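Local atomic coordinates of peptide synthetase, module 7 (Actinoplanes teichomyceticus, PDB entry 4TX3), a protein that probably takes part in glycopeptide antibiotic assembly as a condensation-type domain in module 7 of a nonribosomal peptide synthetase. Residues B[405-408]-B[412-415]; B[263-268]-B[363-368]. One frame throughout, in Å; residues are numbered along the deposited sequence.

Both contacts reach the same sheet, in which strands 399-407 and 363-369 are parallel neighbours. Interaction 1 closes the hairpin end of that sheet, partly open to solvent, and relies on backbone hydrogen bonds, an asparagine side chain and a salt bridge. Interaction 2, closer to the middle of the chain, is a small apolar contact made by a helix lying against strand 363-369. Their centres are about 17 Å apart, yet they meet at the strand border: E405 N lies 2.9 Å from R368 O, a probable hydrogen bond, and E405 CG packs on V367 CG1. Charge gathers at the hairpin tip; aliphatic carbon takes over beneath the helix.

Interaction 1 (B[405-408]-B[412-415]); sequences ERRN and DEDG
N408 and D412 clasp each other at the turn of the beta hairpin formed by strands 399-407 and 413-423. The backbone N of N408 gives a hydrogen bond to D412 O at 2.8 Å, while the side-chain OD1 of N408 takes one from D412 N, also at 2.8 Å. That second donor stands well above the amide plane rather than on a lone pair. The N408 side chain reaches it because CG sits between the backbone N and the carbonyl carbon (chi1 63°), and OD1 has a further, weak bond from D410 N inside the turn. Two more backbone bonds continue the pairing: R406 N to G415 O at 2.9 Å, and D414 N to R406 O at 3.0 Å. R406 thus faces two successive residues of the returning strand, the pattern of a beta bulge.

On the E413 side of the hairpin, R407 and E413 run side by side, pointing the same way. E413 OE2 lies at the edge of the guanidinium, 3.2 Å from R407 NH1 and 3.5 Å from R407 NH2, in a salt bridge in which both nitrogens make weak bonds to the one oxygen; the two planes are turned 74° apart. The stronger partner of this arginine is E369, which takes its NE; E405, at long range from NH2, completes the network, and E405 OE2 is itself bonded to H247 of helix 244-255. R407, set among E405, E413 and E369, would be expected to offset the repulsion between these carboxylates.

Further out, D412 CB lies against the N408 side-chain amide, 3.3 Å from ND2. R406 sends its guanidinium off to E417, leaving its CB over the backbone O of G415, 3.4 Å away.

Interaction 2 (B[263-268]-B[363-368]); sequences QLVQAA and VGLQVR
L365 lays its CD2 methyl over the backbone of Q266, 3.5 Å from Q266 CA and 3.6 Å from Q266 N, where helix 261-278 rests on a beta sheet. This is the alpha/beta layering of the chloramphenicol acetyltransferase-like fold to which condensation domains belong. Helix and strand run roughly antiparallel, their short segment axes 150° apart and 9.1 Å distant at closest approach, so side chains, chiefly those of L365, V265 and V367, have to span the gap.

V265 is the helix residue aimed at the sheet. With chi1 at 176°, its CG1 extends away from the backbone N and comes 3.9 Å from L365 CD2, and slightly further, 4.1 Å, from L365 CD1. The two side chains cross at about a right angle, the valine methyl meeting both prongs of the leucine fork. Q266 adds its CB to the L365 contact, but the rest of its extended chain carries the amide away from the leucine.

The same layer goes on beyond the two segments: V265 also touches L403 and L365 touches F401, both on the neighbouring strand 399-407. Elsewhere on the helix, L264 packs on L250 and V254 of helix 244-255, and A268 on V442 and L443 of helix 429-448. Q366, on the reverse face of strand 363-369, instead bonds T287 O through NE2. One step of the strand repeat beyond L365, V367 brings its CG2 to 4.1 Å from V265 CB.

Interaction 1 (B[405-408]-B[412-415])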
loop_
_atom_site.group_PDB
_atom_site.type_symbol
_atom_site.label_atom_id
_atom_site.label_comp_id
_atom_site.label_asym_id
_atom_site.label_seq_id
_atom_site.Cartn_x
_atom_site.Cartn_y
_atom_site.Cartn_z
ATOM N N GLU B 405 14.669 1.275 9.651
ATOM C CA GLU B 405 14.238 0.673 10.912
ATOM C C GLU B 405 13.624 -0.702 10.687
ATOM O O GLU B 405 12.616 -0.810 9.992
ATOM C CB GLU B 405 13.206 1.562 11.620
ATOM C CG GLU B 405 13.720 2.877 12.212
ATOM C CD GLU B 405 12.726 3.480 13.210
ATOM O OE1 GLU B 405 11.720 4.083 12.767
ATOM O OE2 GLU B 405 12.939 3.332 14.443
ATOM N N ARG B 406 14.223 -1.744 11.265
ATOM C CA ARG B 406 13.611 -3.077 11.287
ATOM C C ARG B 406 12.644 -3.183 12.456
ATOM O O ARG B 406 12.844 -2.550 13.492
ATOM C CB ARG B 406 14.660 -4.188 11.419
ATOM C CG ARG B 406 15.618 -4.336 10.257
ATOM C CD ARG B 406 14.863 -4.590 8.999
ATOM N NE ARG B 406 15.751 -4.756 7.862
ATOM C CZ ARG B 406 15.327 -4.790 6.603
ATOM N NH1 ARG B 406 14.029 -4.663 6.339
ATOM N NH2 ARG B 406 16.201 -4.936 5.613
ATOM N N ARG B 407 11.607 -4.000 12.300
ATOM C CA ARG B 407 10.705 -4.302 13.411
ATOM C C ARG B 407 10.351 -5.781 13.477
ATOM O O ARG B 407 10.321 -6.479 12.455
ATOM C CB ARG B 407 9.431 -3.466 13.312
ATOM C CG ARG B 407 9.709 -1.996 13.498
ATOM C CD ARG B 407 8.484 -1.150 13.284
ATOM N NE ARG B 407 8.804 0.248 13.517
ATOM C CZ ARG B 407 9.018 0.761 14.722
ATOM N NH1 ARG B 407 8.945 -0.018 15.800
ATOM N NH2 ARG B 407 9.303 2.050 14.849
ATOM N N ASN B 408 10.094 -6.262 14.688
ATOM C CA ASN B 408 9.724 -7.652 14.855
ATOM C C ASN B 408 8.218 -7.795 14.655
ATOM O O ASN B 408 7.567 -6.874 14.156
ATOM C CB ASN B 408 10.185 -8.195 16.224
ATOM C CG ASN B 408 9.533 -7.488 17.425
ATOM O OD1 ASN B 408 8.422 -6.966 17.352
ATOM N ND2 ASN B 408 10.230 -7.501 18.549
ATOM N N ASP B 412 7.935 -4.161 17.396
ATOM C CA ASP B 412 9.010 -3.595 18.213
ATOM C C ASP B 412 10.332 -3.426 17.453
ATOM O O ASP B 412 10.671 -4.231 16.571
ATOM C CB ASP B 412 9.235 -4.458 19.457
ATOM C CG ASP B 412 8.078 -4.361 20.446
ATOM O OD1 ASP B 412 7.200 -3.497 20.234
ATOM O OD2 ASP B 412 8.041 -5.135 21.429
ATOM N N GLU B 413 11.046 -2.358 17.805
ATOM C CA GLU B 413 12.382 -2.056 17.308
ATOM C C GLU B 413 13.326 -3.263 17.298
ATOM O O GLU B 413 13.581 -3.881 18.340
ATOM C CB GLU B 413 13.001 -0.944 18.154
ATOM C CG GLU B 413 12.475 0.463 17.870
ATOM C CD GLU B 413 11.147 0.777 18.553
ATOM O OE1 GLU B 413 10.776 0.112 19.550
ATOM O OE2 GLU B 413 10.469 1.710 18.084
ATOM N N ASP B 414 13.865 -3.580 16.125
ATOM C CA ASP B 414 14.703 -4.759 15.982
ATOM C C ASP B 414 16.013 -4.505 15.216
ATOM O O ASP B 414 16.512 -5.383 14.522
ATOM C CB ASP B 414 13.903 -5.861 15.293
ATOM C CG ASP B 414 14.390 -7.240 15.669
ATOM O OD1 ASP B 414 14.608 -7.484 16.882
ATOM O OD2 ASP B 414 14.568 -8.069 14.755
ATOM N N GLY B 415 16.573 -3.303 15.355
ATOM C CA GLY B 415 17.828 -2.950 14.705
ATOM C C GLY B 415 17.676 -1.928 13.584
ATOM O O GLY B 415 16.660 -1.901 12.882
#

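Interaction 2 (B[263-268]-B[363-368])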
loop_
_atom_site.group_PDB
_atom_site.type_symbol
_atom_site.label_atom_id
_atom_site.label_comp_id
_atom_site.label_asym_id
_atom_site.label_seq_id
_atom_site.Cartn_x
_atom_site.Cartn_y
_atom_site.Cartn_z
ATOM N N GLN B 263 14.151 12.007 13.743
ATOM C CA GLN B 263 14.707 13.220 14.340
ATOM C C GLN B 263 15.825 12.898 15.352
ATOM O O GLN B 263 16.778 13.658 15.485
ATOM C CB GLN B 263 13.598 14.042 15.003
ATOM C CG GLN B 263 12.514 14.518 14.051
ATOM C CD GLN B 263 11.448 15.361 14.745
ATOM O OE1 GLN B 263 11.247 15.272 15.955
ATOM N NE2 GLN B 263 10.770 16.199 13.976
ATOM N N LEU B 264 15.710 11.774 16.057
ATOM C CA LEU B 264 16.757 11.342 16.979
ATOM C C LEU B 264 18.070 11.116 16.258
ATOM O O LEU B 264 19.127 11.528 16.735
ATOM C CB LEU B 264 16.358 10.059 17.704
ATOM C CG LEU B 264 15.202 10.135 18.699
ATOM C CD1 LEU B 264 15.130 8.861 19.485
ATOM C CD2 LEU B 264 15.367 11.290 19.626
ATOM N N VAL B 265 17.995 10.447 15.113
ATOM C CA VAL B 265 19.179 10.145 14.311
ATOM C C VAL B 265 19.717 11.436 13.691
ATOM O O VAL B 265 20.928 11.631 13.558
ATOM C CB VAL B 265 18.859 9.097 13.203
ATOM C CG1 VAL B 265 20.059 8.862 12.315
ATOM C CG2 VAL B 265 18.389 7.777 13.835
ATOM N N GLN B 266 18.814 12.334 13.323
ATOM C CA GLN B 266 19.256 13.617 12.800
ATOM C C GLN B 266 20.042 14.386 13.859
ATOM O O GLN B 266 21.055 15.022 13.554
ATOM C CB GLN B 266 18.071 14.433 12.316
ATOM C CG GLN B 266 18.470 15.741 11.721
ATOM C CD GLN B 266 17.284 16.462 11.153
ATOM O OE1 GLN B 266 16.214 15.867 10.999
ATOM N NE2 GLN B 266 17.448 17.758 10.845
ATOM N N ALA B 267 19.583 14.306 15.107
ATOM C CA ALA B 267 20.301 14.938 16.214
ATOM C C ALA B 267 21.703 14.356 16.330
ATOM O O ALA B 267 22.701 15.080 16.285
ATOM C CB ALA B 267 19.545 14.755 17.509
ATOM N N ALA B 268 21.762 13.034 16.462
ATOM C CA ALA B 268 23.015 12.322 16.642
ATOM C C ALA B 268 24.035 12.630 15.535
ATOM O O ALA B 268 25.203 12.912 15.817
ATOM C CB ALA B 268 22.742 10.820 16.714
ATOM N N VAL B 363 24.947 17.229 3.138
ATOM C CA VAL B 363 24.744 15.995 3.887
ATOM C C VAL B 363 23.258 15.668 3.975
ATOM O O VAL B 363 22.465 16.504 4.419
ATOM C CB VAL B 363 25.317 16.089 5.310
ATOM C CG1 VAL B 363 25.178 14.737 6.040
ATOM C CG2 VAL B 363 26.766 16.541 5.257
ATOM N N GLY B 364 22.880 14.460 3.550
ATOM C CA GLY B 364 21.488 14.055 3.569
ATOM C C GLY B 364 21.226 12.892 4.508
ATOM O O GLY B 364 22.106 12.045 4.725
ATOM N N LEU B 365 20.018 12.843 5.068
ATOM C CA LEU B 365 19.637 11.739 5.939
ATOM C C LEU B 365 18.243 11.204 5.631
ATOM O O LEU B 365 17.272 11.945 5.557
ATOM C CB LEU B 365 19.712 12.155 7.404
ATOM C CG LEU B 365 19.199 11.140 8.429
ATOM C CD1 LEU B 365 19.951 9.839 8.326
ATOM C CD2 LEU B 365 19.334 11.706 9.815
ATOM N N GLN B 366 18.171 9.893 5.453
ATOM C CA GLN B 366 16.926 9.192 5.182
ATOM C C GLN B 366 16.749 8.079 6.221
ATOM O O GLN B 366 17.595 7.207 6.342
ATOM C CB GLN B 366 16.960 8.614 3.764
ATOM C CG GLN B 366 15.708 8.814 2.954
ATOM C CD GLN B 366 15.458 10.265 2.587
ATOM O OE1 GLN B 366 16.387 11.077 2.424
ATOM N NE2 GLN B 366 14.188 10.605 2.466
ATOM N N VAL B 367 15.678 8.133 6.995
ATOM C CA VAL B 367 15.379 7.092 7.956
ATOM C C VAL B 367 13.987 6.587 7.681
ATOM O O VAL B 367 13.018 7.218 8.076
ATOM C CB VAL B 367 15.462 7.588 9.413
ATOM C CG1 VAL B 367 14.975 6.502 10.373
ATOM C CG2 VAL B 367 16.882 8.004 9.765
ATOM N N ARG B 368 13.878 5.460 6.986
ATOM C CA ARG B 368 12.567 4.950 6.585
ATOM C C ARG B 368 12.192 3.675 7.341
ATOM O O ARG B 368 13.048 2.997 7.926
ATOM C CB ARG B 368 12.538 4.679 5.079
ATOM C CG ARG B 368 13.290 3.415 4.699
ATOM C CD ARG B 368 13.149 3.054 3.233
ATOM N NE ARG B 368 13.557 1.672 2.998
ATOM C CZ ARG B 368 12.723 0.635 3.014
ATOM N NH1 ARG B 368 11.428 0.830 3.247
ATOM N NH2 ARG B 368 13.177 -0.598 2.793
#